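Local coordinates for methyltransferase domain-containing protein (Serratia marcescens, PDB 7CLU), which is an S-adenosyl-L-methionine-dependent O-methyltransferase of the prodigiosin synthetic pathway that forms a dimer, at the interface of chains A and B. Numbering follows the deposited sequence. Chains: chain A/B, Methyltransferase domain-containing protein.

The interface of chains A and B. Residues chain A 59-60, 63, 69; chain B 278, 281-284, 289.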
# COMPACT_ATOMS: atom_id res chain seq x y z
N ILE A 59 16.96 7.60 -2.43
CA ILE A 59 17.06 6.90 -3.70
C ILE A 59 15.70 6.33 -4.09
O ILE A 59 15.30 6.38 -5.26
CB ILE A 59 18.13 5.80 -3.63
CG1 ILE A 59 19.53 6.41 -3.52
CG2 ILE A 59 18.04 4.85 -4.81
CD1 ILE A 59 20.63 5.35 -3.30
N ALA A 60 14.99 5.74 -3.13
CA ALA A 60 13.66 5.23 -3.39
C ALA A 60 12.72 6.35 -3.83
O ALA A 60 11.98 6.20 -4.81
CB ALA A 60 13.10 4.52 -2.15
N ALA A 63 13.59 7.28 -7.29
CA ALA A 63 13.18 6.26 -8.25
C ALA A 63 11.66 6.26 -8.44
O ALA A 63 11.18 5.87 -9.51
CB ALA A 63 13.67 4.88 -7.80
N GLN A 69 17.12 14.14 -8.92
CA GLN A 69 18.51 14.06 -8.48
C GLN A 69 19.42 14.39 -9.65
O GLN A 69 19.35 13.75 -10.70
CB GLN A 69 18.82 12.67 -7.90
CG GLN A 69 20.18 12.53 -7.23
CD GLN A 69 21.25 12.01 -8.19
OE1 GLN A 69 22.07 12.76 -8.71
NE2 GLN A 69 21.21 10.70 -8.42
N LEU B 278 21.82 -1.26 -8.15
CA LEU B 278 21.29 0.03 -8.55
C LEU B 278 22.00 0.49 -9.82
O LEU B 278 23.14 0.08 -10.11
CB LEU B 278 21.49 1.06 -7.44
CG LEU B 278 20.72 0.81 -6.14
CD1 LEU B 278 21.26 1.69 -5.03
CD2 LEU B 278 19.23 1.07 -6.36
N ASP B 281 23.65 6.11 -11.61
CA ASP B 281 23.54 7.26 -10.73
C ASP B 281 22.63 6.99 -9.54
O ASP B 281 22.12 7.93 -8.92
CB ASP B 281 23.08 8.49 -11.51
CG ASP B 281 21.63 8.43 -11.92
OD1 ASP B 281 21.07 7.32 -12.07
OD2 ASP B 281 21.02 9.51 -12.11
N LYS B 282 22.42 5.71 -9.21
CA LYS B 282 21.58 5.29 -8.07
C LYS B 282 20.26 6.05 -8.05
O LYS B 282 19.85 6.59 -7.03
CB LYS B 282 22.34 5.44 -6.75
CG LYS B 282 23.48 4.43 -6.62
CD LYS B 282 24.57 4.88 -5.66
CE LYS B 282 24.29 4.42 -4.23
NZ LYS B 282 25.51 4.54 -3.37
N SER B 283 19.62 6.11 -9.21
CA SER B 283 18.29 6.69 -9.33
C SER B 283 17.24 5.61 -9.54
O SER B 283 16.07 5.93 -9.75
CB SER B 283 18.24 7.68 -10.50
OG SER B 283 18.47 7.01 -11.73
N GLY B 284 17.66 4.34 -9.52
CA GLY B 284 16.80 3.22 -9.75
C GLY B 284 17.62 1.97 -10.03
O GLY B 284 18.82 1.92 -9.73
N ALA B 289 15.48 -0.00 -5.82
CA ALA B 289 15.53 1.06 -4.83
C ALA B 289 14.63 0.73 -3.65
O ALA B 289 15.01 0.92 -2.49
CB ALA B 289 15.12 2.41 -5.44
O HOH W 1 18.90 11.20 -11.12
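A:Ile59 packs its branched side chain against B:Lys282, B:Ala289 and B:Leu278 of the partner, with its two branches doing different work. CG2, held anti to the backbone N, lies 3.3 Å from the main-chain carbonyl oxygen of B:Lys282 and also reaches the methyl CB of B:Ala289. The other branch extends nearly straight (chi2 174°), carrying CD1 to the aliphatic part of B:Lys282, 3.9 Å from both its CB and CE, with B:Leu278 CD1 at the margin. The lysine thus turns carbons of its chain, not the ammonium, towards A:Ile59 CD1. One turn further along the same helix, A:Ala63 CB packs 3.7 Å from B:Ala289 CB, and the B:Ala289 methyl also rests on CA of A:Ala60. With such small side chains, the two helices come close here.

Beside this apolar patch, A:Gln69 and B:Asp281 run past each other in opposite directions, amide and carboxylate planes 55° apart. The amide NE2 sits 3.0 Å from the main-chain O of B:Asp281, but its N-H points away, so no hydrogen bond forms. A water links the two residues, 2.6 Å from the main-chain carbonyl O of A:Gln69 and 2.9 Å from the carboxylate oxygen OD2 of B:Asp281. Behind it, the hydroxyl OG of B:Ser283 donates to the other carboxylate oxygen, OD1, at 2.6 Å on the syn side, a little out of the carboxylate plane, which probably holds the carboxylate and may stiffen the loop.

Chain A supplies helix 51-63 and strand 68-70 of its dimerisation domain; chain B supplies the loop carrying residues 278 to 284 and the start of helix 286-298, within the methyltransferase domain. The patch centre lies about 14 Å from B:His247, the predicted proton acceptor, and a two-fold twin repeats it with the chains exchanged.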